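TRAP dicarboxylate transporter-DctP subunit (Marinobacter aquaeolei, PDB 4PFI) probably binds a small organic acid, likely a dicarboxylate, in the periplasm and hands it to a TRAP membrane transporter. Local coordinates at residues Glu43-Ser48 / Phe74-Leu79; Gln55-Gln60 / Ala272-Glu277; Val94-Ala99 / Val249-Asp254; Trp159-Ala164 / Leu237-Ala242; Phe191-Ala196 / Ser316-Gln321. All blocks are in the same frame, centred on the assembly; numbering follows the deposited sequence.

Interaction 1: Glu43-Ser48 / Phe74-Leu79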
# COMPACT_ATOMS: atom_id res chain seq x y z
N GLU A 43 0.23 4.53 9.82
CA GLU A 43 -0.14 5.62 8.91
C GLU A 43 -1.65 5.81 8.81
O GLU A 43 -2.12 6.77 8.21
CB GLU A 43 0.34 5.31 7.50
CG GLU A 43 1.80 5.08 7.34
CD GLU A 43 2.10 4.46 6.00
OE1 GLU A 43 1.34 3.56 5.56
OE2 GLU A 43 3.08 4.90 5.35
N GLU A 44 -2.42 4.87 9.35
CA GLU A 44 -3.87 4.87 9.13
C GLU A 44 -4.65 4.90 10.46
O GLU A 44 -4.11 4.60 11.52
CB GLU A 44 -4.25 3.65 8.25
CG GLU A 44 -3.49 3.59 6.91
CD GLU A 44 -3.99 2.50 5.94
OE1 GLU A 44 -4.04 2.79 4.70
OE2 GLU A 44 -4.33 1.35 6.37
N ILE A 45 -5.92 5.26 10.40
CA ILE A 45 -6.72 5.39 11.62
C ILE A 45 -7.28 4.05 12.11
O ILE A 45 -7.07 2.99 11.49
CB ILE A 45 -7.93 6.33 11.43
CG1 ILE A 45 -8.75 5.91 10.20
CG2 ILE A 45 -7.49 7.77 11.29
CD1 ILE A 45 -10.19 6.40 10.24
N GLU A 46 -8.03 4.13 13.20
CA GLU A 46 -8.69 2.98 13.80
C GLU A 46 -9.72 2.41 12.83
O GLU A 46 -10.46 3.14 12.18
CB GLU A 46 -9.35 3.41 15.12
CG GLU A 46 -8.36 4.04 16.10
CD GLU A 46 -8.96 4.35 17.47
OE1 GLU A 46 -10.12 3.97 17.73
OE2 GLU A 46 -8.26 4.99 18.29
N GLY A 47 -9.73 1.09 12.69
CA GLY A 47 -10.65 0.46 11.77
C GLY A 47 -9.95 0.03 10.49
O GLY A 47 -10.39 -0.90 9.83
N SER A 48 -8.84 0.69 10.16
CA SER A 48 -8.07 0.33 8.97
C SER A 48 -7.40 -1.04 9.07
O SER A 48 -7.25 -1.60 10.15
CB SER A 48 -6.95 1.34 8.76
OG SER A 48 -5.99 1.18 9.80
N PHE A 74 -0.10 3.06 18.06
CA PHE A 74 -0.34 4.47 17.79
C PHE A 74 -0.93 4.69 16.39
O PHE A 74 -0.20 4.85 15.41
CB PHE A 74 0.96 5.26 17.95
CG PHE A 74 1.52 5.22 19.35
CD1 PHE A 74 1.02 6.04 20.34
CD2 PHE A 74 2.54 4.34 19.68
CE1 PHE A 74 1.52 5.98 21.64
CE2 PHE A 74 3.04 4.28 20.98
CZ PHE A 74 2.53 5.10 21.95
N PRO A 75 -2.26 4.68 16.29
CA PRO A 75 -2.96 5.05 15.05
C PRO A 75 -2.77 6.52 14.69
O PRO A 75 -2.48 7.35 15.54
CB PRO A 75 -4.44 4.77 15.37
CG PRO A 75 -4.52 4.65 16.88
CD PRO A 75 -3.17 4.19 17.34
N TYR A 76 -2.93 6.80 13.40
CA TYR A 76 -2.82 8.14 12.84
C TYR A 76 -3.65 9.19 13.59
O TYR A 76 -4.85 9.02 13.79
CB TYR A 76 -3.24 8.12 11.37
CG TYR A 76 -3.03 9.44 10.68
CD1 TYR A 76 -1.81 9.74 10.07
CD2 TYR A 76 -4.05 10.38 10.62
CE1 TYR A 76 -1.61 10.95 9.42
CE2 TYR A 76 -3.86 11.60 9.98
CZ TYR A 76 -2.64 11.88 9.38
OH TYR A 76 -2.44 13.10 8.74
N GLY A 77 -2.99 10.27 14.00
CA GLY A 77 -3.61 11.31 14.80
C GLY A 77 -3.01 11.40 16.19
O GLY A 77 -2.78 12.49 16.71
N SER A 78 -2.75 10.25 16.81
CA SER A 78 -2.27 10.21 18.19
C SER A 78 -0.74 10.38 18.31
O SER A 78 -0.19 10.35 19.40
CB SER A 78 -2.72 8.92 18.89
OG SER A 78 -2.24 7.77 18.23
N LEU A 79 -0.08 10.55 17.16
CA LEU A 79 1.36 10.83 17.09
C LEU A 79 2.19 9.85 17.92
O LEU A 79 2.63 8.81 17.41
CB LEU A 79 1.64 12.27 17.53
CG LEU A 79 0.83 13.36 16.81
CD1 LEU A 79 0.91 14.66 17.58
CD2 LEU A 79 1.29 13.55 15.36

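Interaction 2: Gln55-Gln60 / Ala272-Glu277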
# COMPACT_ATOMS: atom_id res chain seq x y z
N GLN A 55 -3.48 -4.71 16.00
CA GLN A 55 -4.17 -5.30 17.15
C GLN A 55 -3.83 -6.77 17.29
O GLN A 55 -3.62 -7.25 18.39
CB GLN A 55 -5.67 -5.18 16.99
CG GLN A 55 -6.24 -3.88 17.41
CD GLN A 55 -7.68 -3.75 16.95
OE1 GLN A 55 -8.05 -2.76 16.31
NE2 GLN A 55 -8.49 -4.77 17.23
N GLN A 56 -3.81 -7.48 16.18
CA GLN A 56 -3.44 -8.88 16.17
C GLN A 56 -1.98 -9.07 16.56
O GLN A 56 -1.64 -10.05 17.24
CB GLN A 56 -3.66 -9.46 14.78
CG GLN A 56 -5.10 -9.53 14.38
CD GLN A 56 -5.78 -10.71 15.01
OE1 GLN A 56 -6.55 -10.55 15.97
NE2 GLN A 56 -5.46 -11.92 14.53
N PHE A 57 -1.11 -8.16 16.13
CA PHE A 57 0.31 -8.23 16.46
C PHE A 57 0.49 -8.04 17.97
O PHE A 57 1.30 -8.71 18.59
CB PHE A 57 1.09 -7.17 15.70
CG PHE A 57 2.56 -7.12 16.04
CD1 PHE A 57 3.46 -7.99 15.44
CD2 PHE A 57 3.05 -6.18 16.93
CE1 PHE A 57 4.82 -7.94 15.73
CE2 PHE A 57 4.41 -6.11 17.23
CZ PHE A 57 5.30 -6.99 16.63
N ARG A 58 -0.30 -7.13 18.54
CA ARG A 58 -0.26 -6.85 19.97
C ARG A 58 -0.69 -8.06 20.76
O ARG A 58 0.03 -8.50 21.65
CB ARG A 58 -1.14 -5.65 20.34
CG ARG A 58 -1.19 -5.31 21.84
CD ARG A 58 -2.02 -4.09 22.12
NE ARG A 58 -3.37 -4.29 21.59
CZ ARG A 58 -4.20 -3.31 21.25
NH1 ARG A 58 -3.84 -2.04 21.41
NH2 ARG A 58 -5.41 -3.59 20.76
N GLU A 59 -1.87 -8.59 20.45
CA GLU A 59 -2.44 -9.70 21.21
C GLU A 59 -1.51 -10.90 21.20
O GLU A 59 -1.31 -11.55 22.22
CB GLU A 59 -3.80 -10.12 20.66
CG GLU A 59 -4.90 -9.19 21.09
CD GLU A 59 -6.18 -9.35 20.29
OE1 GLU A 59 -6.11 -9.79 19.11
OE2 GLU A 59 -7.27 -9.04 20.82
N GLN A 60 -0.92 -11.16 20.04
CA GLN A 60 -0.04 -12.31 19.83
C GLN A 60 1.27 -12.14 20.59
O GLN A 60 1.70 -13.04 21.30
CB GLN A 60 0.27 -12.49 18.35
CG GLN A 60 1.06 -13.76 18.01
CD GLN A 60 0.29 -15.03 18.32
OE1 GLN A 60 -0.92 -14.97 18.57
NE2 GLN A 60 0.97 -16.18 18.31
N ALA A 272 5.45 -13.11 10.34
CA ALA A 272 5.36 -14.18 9.36
C ALA A 272 3.96 -14.79 9.36
O ALA A 272 3.40 -15.04 8.30
CB ALA A 272 6.42 -15.26 9.66
N GLN A 273 3.41 -15.03 10.55
CA GLN A 273 2.07 -15.59 10.70
C GLN A 273 1.02 -14.64 10.17
O GLN A 273 0.08 -15.04 9.49
CB GLN A 273 1.76 -15.82 12.18
CG GLN A 273 2.21 -17.18 12.74
CD GLN A 273 1.50 -17.53 14.04
OE1 GLN A 273 0.43 -16.99 14.34
NE2 GLN A 273 2.10 -18.42 14.82
N LEU A 274 1.19 -13.36 10.49
CA LEU A 274 0.17 -12.38 10.23
C LEU A 274 0.09 -12.06 8.74
O LEU A 274 -0.82 -11.37 8.31
CB LEU A 274 0.45 -11.11 11.03
CG LEU A 274 0.27 -11.28 12.55
CD1 LEU A 274 0.42 -9.94 13.25
CD2 LEU A 274 -1.09 -11.92 12.86
N SER A 275 1.05 -12.56 7.97
CA SER A 275 1.03 -12.36 6.53
C SER A 275 -0.26 -12.92 5.93
O SER A 275 -0.96 -12.23 5.18
CB SER A 275 2.23 -13.05 5.88
OG SER A 275 1.93 -13.41 4.54
N GLU A 276 -0.57 -14.16 6.31
CA GLU A 276 -1.69 -14.91 5.76
C GLU A 276 -3.02 -14.35 6.25
O GLU A 276 -3.98 -14.22 5.48
CB GLU A 276 -1.55 -16.38 6.17
CG GLU A 276 -2.62 -17.32 5.64
CD GLU A 276 -2.31 -18.79 5.96
OE1 GLU A 276 -3.28 -19.58 6.05
OE2 GLU A 276 -1.12 -19.16 6.12
N GLU A 277 -3.07 -14.05 7.54
CA GLU A 277 -4.27 -13.46 8.13
C GLU A 277 -4.51 -12.07 7.53
O GLU A 277 -5.65 -11.64 7.40
CB GLU A 277 -4.09 -13.37 9.65
CG GLU A 277 -5.15 -12.56 10.37
CD GLU A 277 -6.40 -13.36 10.73
OE1 GLU A 277 -6.40 -14.60 10.54
OE2 GLU A 277 -7.38 -12.74 11.21
O HOH W 1 1.41 -19.22 17.93

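Interaction 3: Val94-Ala99 / Val249-Asp254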
# COMPACT_ATOMS: atom_id res chain seq x y z
N VAL A 94 10.11 5.64 17.93
CA VAL A 94 9.28 4.44 17.98
C VAL A 94 10.06 3.25 17.47
O VAL A 94 11.03 3.39 16.71
CB VAL A 94 7.98 4.58 17.14
CG1 VAL A 94 7.13 5.72 17.67
CG2 VAL A 94 8.31 4.77 15.67
N ASN A 95 9.64 2.05 17.86
CA ASN A 95 10.34 0.84 17.45
C ASN A 95 9.87 0.35 16.08
O ASN A 95 10.68 -0.09 15.26
CB ASN A 95 10.12 -0.27 18.48
CG ASN A 95 10.40 0.18 19.90
OD1 ASN A 95 9.50 0.57 20.64
ND2 ASN A 95 11.66 0.13 20.29
N LEU A 96 8.56 0.39 15.87
CA LEU A 96 7.92 -0.24 14.72
C LEU A 96 6.95 0.72 14.05
O LEU A 96 6.25 1.48 14.71
CB LEU A 96 7.13 -1.47 15.18
CG LEU A 96 7.89 -2.68 15.73
CD1 LEU A 96 6.95 -3.59 16.56
CD2 LEU A 96 8.54 -3.46 14.58
N ALA A 97 6.87 0.65 12.72
CA ALA A 97 5.91 1.47 11.98
C ALA A 97 5.56 0.84 10.65
O ALA A 97 6.31 0.03 10.11
CB ALA A 97 6.44 2.86 11.75
N PHE A 98 4.41 1.23 10.14
CA PHE A 98 4.05 0.94 8.77
C PHE A 98 4.65 2.03 7.91
O PHE A 98 4.73 3.19 8.31
CB PHE A 98 2.54 0.90 8.62
CG PHE A 98 1.94 -0.45 8.92
CD1 PHE A 98 2.14 -1.51 8.05
CD2 PHE A 98 1.18 -0.66 10.06
CE1 PHE A 98 1.60 -2.76 8.31
CE2 PHE A 98 0.63 -1.90 10.30
CZ PHE A 98 0.85 -2.95 9.43
N ALA A 99 5.08 1.66 6.71
CA ALA A 99 5.58 2.64 5.75
C ALA A 99 5.13 2.18 4.37
O ALA A 99 5.48 1.10 3.93
CB ALA A 99 7.10 2.74 5.80
N VAL A 249 6.31 -3.09 6.89
CA VAL A 249 6.56 -2.99 8.33
C VAL A 249 8.06 -2.80 8.55
O VAL A 249 8.86 -3.64 8.14
CB VAL A 249 6.05 -4.22 9.12
CG1 VAL A 249 6.44 -4.10 10.61
CG2 VAL A 249 4.55 -4.40 8.97
N VAL A 250 8.44 -1.70 9.17
CA VAL A 250 9.86 -1.42 9.39
C VAL A 250 10.19 -1.25 10.87
O VAL A 250 9.32 -0.96 11.70
CB VAL A 250 10.30 -0.13 8.64
CG1 VAL A 250 10.20 -0.33 7.14
CG2 VAL A 250 9.49 1.08 9.11
N ALA A 251 11.47 -1.43 11.20
CA ALA A 251 11.91 -1.25 12.57
C ALA A 251 13.19 -0.44 12.64
O ALA A 251 14.02 -0.44 11.72
CB ALA A 251 12.12 -2.60 13.25
N ASN A 252 13.35 0.26 13.75
CA ASN A 252 14.62 0.89 14.07
C ASN A 252 15.78 -0.10 13.92
O ASN A 252 15.73 -1.23 14.42
CB ASN A 252 14.59 1.49 15.48
CG ASN A 252 15.88 2.20 15.82
OD1 ASN A 252 16.76 1.63 16.47
ND2 ASN A 252 16.02 3.43 15.34
N GLU A 253 16.81 0.34 13.22
CA GLU A 253 17.88 -0.54 12.77
C GLU A 253 18.69 -1.14 13.91
O GLU A 253 19.11 -2.30 13.85
CB GLU A 253 18.80 0.25 11.87
CG GLU A 253 19.49 -0.57 10.83
CD GLU A 253 19.84 0.28 9.63
OE1 GLU A 253 20.05 1.50 9.82
OE2 GLU A 253 19.87 -0.26 8.51
N ASP A 254 18.90 -0.34 14.96
CA ASP A 254 19.74 -0.75 16.07
C ASP A 254 18.94 -1.48 17.14
O ASP A 254 19.41 -2.44 17.73
CB ASP A 254 20.44 0.47 16.68
CG ASP A 254 21.47 1.09 15.74
OD1 ASP A 254 22.21 0.33 15.07
OD2 ASP A 254 21.53 2.34 15.66

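Interaction 4: Trp159-Ala164 / Leu237-Ala242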
# COMPACT_ATOMS: atom_id res chain seq x y z
N TRP A 159 -6.78 -4.37 -3.19
CA TRP A 159 -6.71 -3.91 -4.55
C TRP A 159 -6.93 -2.39 -4.62
O TRP A 159 -7.90 -1.88 -4.06
CB TRP A 159 -7.82 -4.59 -5.35
CG TRP A 159 -7.49 -5.97 -5.81
CD1 TRP A 159 -8.11 -7.12 -5.45
CD2 TRP A 159 -6.44 -6.34 -6.72
NE1 TRP A 159 -7.51 -8.20 -6.07
CE2 TRP A 159 -6.49 -7.75 -6.86
CE3 TRP A 159 -5.48 -5.62 -7.42
CZ2 TRP A 159 -5.61 -8.45 -7.68
CZ3 TRP A 159 -4.59 -6.32 -8.23
CH2 TRP A 159 -4.67 -7.72 -8.36
N MSE A 160 -6.07 -1.67 -5.33
CA MSE A 160 -6.35 -0.25 -5.62
C MSE A 160 -7.64 -0.19 -6.47
O MSE A 160 -7.83 -1.00 -7.37
CB MSE A 160 -5.20 0.44 -6.36
CG MSE A 160 -3.90 0.49 -5.55
SE MSE A 160 -4.03 1.67 -4.00
CE MSE A 160 -3.80 3.41 -4.90
N THR A 161 -8.50 0.77 -6.18
CA THR A 161 -9.76 0.91 -6.90
C THR A 161 -9.86 2.32 -7.46
O THR A 161 -9.36 3.26 -6.85
CB THR A 161 -10.93 0.62 -5.95
OG1 THR A 161 -10.94 -0.79 -5.62
CG2 THR A 161 -12.26 1.01 -6.59
N TRP A 162 -10.43 2.48 -8.65
CA TRP A 162 -10.46 3.80 -9.29
C TRP A 162 -11.86 4.41 -9.12
O TRP A 162 -12.86 3.70 -9.20
CB TRP A 162 -10.19 3.66 -10.78
CG TRP A 162 -8.87 3.06 -11.15
CD1 TRP A 162 -7.80 2.90 -10.34
CD2 TRP A 162 -8.49 2.58 -12.43
NE1 TRP A 162 -6.75 2.34 -11.04
CE2 TRP A 162 -7.15 2.13 -12.33
CE3 TRP A 162 -9.14 2.47 -13.65
CZ2 TRP A 162 -6.47 1.59 -13.40
CZ3 TRP A 162 -8.45 1.92 -14.72
CH2 TRP A 162 -7.13 1.50 -14.59
N THR A 163 -11.95 5.72 -8.89
CA THR A 163 -13.21 6.43 -8.97
C THR A 163 -13.09 7.61 -9.93
O THR A 163 -12.00 8.15 -10.15
CB THR A 163 -13.69 6.99 -7.58
OG1 THR A 163 -12.81 8.01 -7.12
CG2 THR A 163 -13.73 5.93 -6.55
N ALA A 164 -14.23 7.97 -10.49
CA ALA A 164 -14.37 9.11 -11.34
C ALA A 164 -15.86 9.37 -11.55
O ALA A 164 -16.72 8.70 -10.95
CB ALA A 164 -13.68 8.86 -12.67
N LEU A 237 -17.21 3.57 -9.61
CA LEU A 237 -16.09 2.84 -9.04
C LEU A 237 -15.58 1.80 -10.05
O LEU A 237 -16.31 0.85 -10.35
CB LEU A 237 -16.57 2.13 -7.78
CG LEU A 237 -15.50 1.81 -6.76
CD1 LEU A 237 -15.67 2.80 -5.66
CD2 LEU A 237 -15.64 0.41 -6.24
N THR A 238 -14.40 1.99 -10.64
CA THR A 238 -13.89 1.02 -11.62
C THR A 238 -12.82 0.11 -10.99
O THR A 238 -11.83 0.58 -10.45
CB THR A 238 -13.28 1.70 -12.91
OG1 THR A 238 -14.26 2.47 -13.60
CG2 THR A 238 -12.74 0.67 -13.87
N MSE A 239 -13.01 -1.20 -11.08
CA MSE A 239 -12.09 -2.14 -10.48
C MSE A 239 -11.29 -2.78 -11.62
O MSE A 239 -11.78 -3.65 -12.34
CB MSE A 239 -12.88 -3.14 -9.64
CG MSE A 239 -14.01 -2.39 -8.79
SE MSE A 239 -14.75 -3.52 -7.41
CE MSE A 239 -14.02 -2.66 -5.82
N ALA A 240 -10.07 -2.28 -11.81
CA ALA A 240 -9.21 -2.79 -12.87
C ALA A 240 -8.28 -3.88 -12.38
O ALA A 240 -7.69 -4.56 -13.19
CB ALA A 240 -8.37 -1.68 -13.45
N ARG A 241 -8.19 -4.05 -11.06
CA ARG A 241 -7.22 -4.95 -10.44
C ARG A 241 -5.84 -4.77 -11.13
O ARG A 241 -5.31 -5.68 -11.76
CB ARG A 241 -7.75 -6.39 -10.52
CG ARG A 241 -8.90 -6.69 -9.55
CD ARG A 241 -9.37 -8.18 -9.64
NE ARG A 241 -9.82 -8.50 -11.00
CZ ARG A 241 -9.33 -9.45 -11.78
NH1 ARG A 241 -8.36 -10.29 -11.37
NH2 ARG A 241 -9.83 -9.59 -13.00
N ALA A 242 -5.30 -3.54 -11.06
CA ALA A 242 -4.05 -3.21 -11.73
C ALA A 242 -2.90 -3.30 -10.75
O ALA A 242 -1.83 -3.78 -11.08
CB ALA A 242 -4.13 -1.82 -12.37
O HOH W 2 -8.77 -0.19 -10.32
O HOH W 3 -9.42 -2.99 -8.65
O HOH W 4 -6.07 -1.28 -9.64

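Interaction 5: Phe191-Ala196 / Ser316-Gln321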
# COMPACT_ATOMS: atom_id res chain seq x y z
N PHE A 191 -0.23 6.40 -14.62
CA PHE A 191 -1.47 7.01 -15.12
C PHE A 191 -1.18 8.00 -16.25
O PHE A 191 -2.01 8.22 -17.14
CB PHE A 191 -2.23 7.65 -13.95
CG PHE A 191 -2.92 6.63 -13.06
CD1 PHE A 191 -4.16 6.09 -13.44
CD2 PHE A 191 -2.32 6.17 -11.90
CE1 PHE A 191 -4.77 5.13 -12.66
CE2 PHE A 191 -2.94 5.21 -11.12
CZ PHE A 191 -4.17 4.69 -11.49
N ARG A 192 0.01 8.58 -16.25
CA ARG A 192 0.43 9.40 -17.36
C ARG A 192 0.47 8.51 -18.61
O ARG A 192 0.19 8.97 -19.70
CB ARG A 192 1.79 10.01 -17.08
CG ARG A 192 2.12 11.19 -17.92
CD ARG A 192 3.47 11.77 -17.49
NE ARG A 192 3.42 12.59 -16.26
CZ ARG A 192 4.04 12.33 -15.11
NH1 ARG A 192 4.79 11.24 -14.95
NH2 ARG A 192 3.92 13.16 -14.08
N SER A 193 0.81 7.24 -18.45
CA SER A 193 0.84 6.31 -19.59
C SER A 193 -0.52 6.20 -20.28
O SER A 193 -0.59 6.02 -21.49
CB SER A 193 1.26 4.91 -19.15
OG SER A 193 2.52 4.91 -18.55
N TYR A 194 -1.60 6.30 -19.51
CA TYR A 194 -2.96 6.23 -20.06
C TYR A 194 -3.41 7.57 -20.63
O TYR A 194 -4.48 7.67 -21.23
CB TYR A 194 -3.95 5.77 -18.97
CG TYR A 194 -3.55 4.47 -18.31
CD1 TYR A 194 -2.84 3.49 -19.01
CD2 TYR A 194 -3.88 4.22 -16.99
CE1 TYR A 194 -2.46 2.30 -18.42
CE2 TYR A 194 -3.51 3.05 -16.38
CZ TYR A 194 -2.80 2.09 -17.10
OH TYR A 194 -2.45 0.92 -16.51
N GLY A 195 -2.58 8.60 -20.44
CA GLY A 195 -2.86 9.91 -20.97
C GLY A 195 -3.54 10.81 -19.95
O GLY A 195 -4.23 11.75 -20.33
N ALA A 196 -3.36 10.55 -18.66
CA ALA A 196 -3.92 11.42 -17.63
C ALA A 196 -2.91 12.51 -17.28
O ALA A 196 -1.75 12.43 -17.68
CB ALA A 196 -4.30 10.63 -16.39
N SER A 316 0.48 0.26 -20.10
CA SER A 316 1.15 0.54 -18.82
C SER A 316 2.67 0.40 -18.86
O SER A 316 3.35 0.77 -17.91
CB SER A 316 0.67 -0.46 -17.77
OG SER A 316 1.17 -1.77 -18.09
N LEU A 317 3.19 -0.15 -19.94
CA LEU A 317 4.60 -0.56 -19.97
C LEU A 317 5.61 0.56 -19.65
O LEU A 317 6.54 0.35 -18.89
CB LEU A 317 4.91 -1.24 -21.30
CG LEU A 317 4.12 -2.55 -21.47
CD1 LEU A 317 4.32 -3.15 -22.85
CD2 LEU A 317 4.50 -3.58 -20.38
N PRO A 318 5.38 1.77 -20.18
CA PRO A 318 6.29 2.91 -19.95
C PRO A 318 6.56 3.25 -18.49
O PRO A 318 7.62 3.82 -18.22
CB PRO A 318 5.56 4.08 -20.63
CG PRO A 318 4.71 3.45 -21.67
CD PRO A 318 4.28 2.11 -21.09
N ALA A 319 5.66 2.95 -17.56
CA ALA A 319 6.00 3.12 -16.14
C ALA A 319 7.14 2.18 -15.70
O ALA A 319 7.87 2.49 -14.77
CB ALA A 319 4.80 2.94 -15.27
N ARG A 320 7.28 1.04 -16.38
CA ARG A 320 8.36 0.10 -16.06
C ARG A 320 9.70 0.70 -16.47
O ARG A 320 10.68 0.61 -15.73
CB ARG A 320 8.13 -1.26 -16.74
CG ARG A 320 7.01 -2.00 -16.05
CD ARG A 320 6.62 -3.30 -16.70
NE ARG A 320 5.31 -3.73 -16.21
CZ ARG A 320 4.82 -4.96 -16.34
NH1 ARG A 320 5.52 -5.91 -16.95
NH2 ARG A 320 3.61 -5.24 -15.85
N GLN A 321 9.70 1.36 -17.62
CA GLN A 321 10.89 2.03 -18.13
C GLN A 321 11.34 3.11 -17.15
O GLN A 321 12.48 3.12 -16.72
CB GLN A 321 10.58 2.62 -19.51
CG GLN A 321 11.73 3.40 -20.15
CD GLN A 321 11.31 4.08 -21.44
OE1 GLN A 321 10.74 3.45 -22.33
NE2 GLN A 321 11.57 5.38 -21.53

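Interaction 1: Glu43-Ser48 / Phe74-Leu79
With CG anti to the backbone N (chi1 -175°), Y76 carries its ring up beside the E43 carbonyl, while E46, its CG turned anti to its own carbonyl carbon, lays an extended chain obliquely across the P75 ring. At the first of these meetings Y76 CD1 comes 3.5 Å from E43 O, the oxygen lying at a slant to the ring. At the second, E46 CG sits 4.0 Å from P75 CG. Between them runs the one hydrogen bond of the contact, Y76 N to E44 O at 3.1 Å; it is nearly straight at the hydrogen (165°), but the donor stands above the carbonyl plane, 59° out of it. I45 adds its CG2 branch, 3.8 Å from Y76 O. The two segments are the loops that follow the parallel neighbours 37-41 and 70-74, at the strand ends of an alpha/beta domain of the solute-binding protein fold. Each loop is braced from within by a serine. S48 OG gives a bond to I45 O, closing a type II turn whose G47 has a positive phi, and also caps the start of helix 49-65 at H51 N. S78 OG reaches P75 O in the carbonyl plane, on a lone pair, at 2.7 Å; S78 N shares that oxygen. The E43 carboxylate turns from Y76 to S100 OG.

Interaction 2: Gln55-Gln60 / Ala272-Glu277
L274 pushes both methyls of its side chain against helix 55-60: CD1 stops 3.6 Å from F57 CA and 3.8 Å from F57 CB, and CD2 rests 4.0 Å from Q56 CB. The CD1 methyl lies at the edge of the F57 ring, near its plane; the ring itself, with CG anti to the backbone N (chi1 177°), turns beside helix 263-296 onto L267, T270 and I271 and meets F40 edge-to-face. This is the tight part, made by apolar side chains against the helix backbone. Within these turns L274 supplies most of the apolar contact. Helices 49-65 and 263-296 run roughly antiparallel here, 140° between their local directions with axes 10.7 Å apart, as neighbouring helices packed against the sheet of an alpha/beta domain. Toward solvent the contact loosens. Q60 and Q273 cross at about a right angle without bonding directly, their amide planes 51° apart, and a water accepts from Q273 NE2 at 3.3 Å and, weakly, from Q60 NE2. E277 lies beside Q56.

Interaction 3: Val94-Ala99 / Val249-Asp254
The CG2 methyl of V249 is the bump that meets F98, 3.4 Å from CE1 and slanting toward the ring. It points there because it sits anti to the carbonyl carbon, with CG1 anti to the backbone N (chi1 175°). Two residues along, on the same face, the small A251 offers a shallow place that L96 fills, CD2 lying 3.9 Å from A251 CB. V155 and L152 of strand 149-164 pack against these four residues, and F57 closes over L96. On the other face V250 CG2 sits 3.5 Å from A97 O, with the methyls of A97 and A99 flanking it more loosely. The backbones join at the hydrogen-bonded pair A97 and V250, where V250 N meets A97 O at 2.9 Å almost straight (174°) and A97 N returns to V250 O; N252 N to N95 O extends the ladder. L96 with A251 and F98 with V249 are non-hydrogen-bonded pairs. Strand 96-99 also runs parallel to 37-41, so this antiparallel partner makes the sheet mixed, as in the alpha/beta domains of periplasmic solute-binding proteins.

Interaction 4: Trp159-Ala164 / Leu237-Ala242
R241 lays its aliphatic chain flat over one face of the W159 indole: CB stands 3.8 Å from the centroid of the six-membered ring, only 5° off its normal, and CG lies over the middle of the ring system. W162 takes a similar guest, A240 CB, 3.8 Å from its six-membered centroid. Strand 149-164 pairs antiparallel with 236-239 in the mixed sheet of this solute-binding protein: W162 N bonds to T238 O at 3.0 Å and T238 N to W162 O at 2.7 Å. T161 turns its methyl away from its own N (OG1 chi1 -70°), bringing CG2 to 3.3 Å from L237 CG. Three waters donate to M160 O and accept from the backbone N of A240, R241 and A242. Farther out, F174, F191 and F312 meet W162 edge-to-face, R309 binds the carbonyls of A240 and R241, and R244 makes a cation-pi contact with W159. With W159 cut back to an alanine, the R241 methylenes would probably lose the face they lie on and R244 its aromatic partner. Water thus bridges the stretch between the W162/T238 bonds and the M160 bond to S243, while W159 takes the aliphatic part of R241, whose charge goes on to E306, and W162 the A240 methyl.

Interaction 5: Phe191-Ala196 / Ser316-Gln321
The Y194 ring turns an edge to S316, whose backbone N lies near the ring plane, 4.0 Å from CE1; the hydroxyl end passes the serine side chain, Y194 OH to S316 CB being 3.6 Å. F312 meets this ring edge-to-face, and F174 approaches with planes about 40° apart. Y194 belongs to a Schellman motif that ends helix 185-192: G195, with positive phi (95°), lets the chain leave the helix, and A196 N bonds back to F191 O at 3.1 Å. That positive phi, which would bring a CB too near the Y194 carbonyl, suits glycine. The opposing segment is the junction between helices 306-316 and 318-339, so the contact sets a helix end against it without a direct hydrogen bond. Its polar groups look elsewhere. Y194 OH is hydrogen-bonded to H117 ND1, and S316 OG to R313 O within its own helix. R320 ties the same loop from the other segment, its NH2 bonding to H117 O. S193 points toward the junction; with OG anti to its own carbonyl carbon (chi1 -59°), beside the backbone N, it reaches back to E189 O, and the same hydroxyl rests against the proline ring, S193 OG to P318 CB at 3.8 Å.

Overall arrangement
Interaction 1 is the surface contact of the set, two loops joined by one backbone bond; interactions 3, 4 and 5 are buried, and interaction 2 is partly so. Interactions 1, 2 and 3 cluster: E43 packs on F98 and A99, and F57 of 55-60 touches L96, so helix 49-65 covers the sheet that interaction 3 pairs. Interactions 4 and 5 form a second cluster, W162 meeting F191, their centres about 16 Å apart; interaction 5 lies across the chain's centre from 1, 2 and 3, and interaction 4 from 3. Interactions 3 and 4 both pair antiparallel strands of one sheet, one with aliphatic groups and a phenyl ring, the other with indoles and bridging waters. Interaction 2 joins two helices and interaction 5 a helix end to a helix junction, both without direct hydrogen bonds.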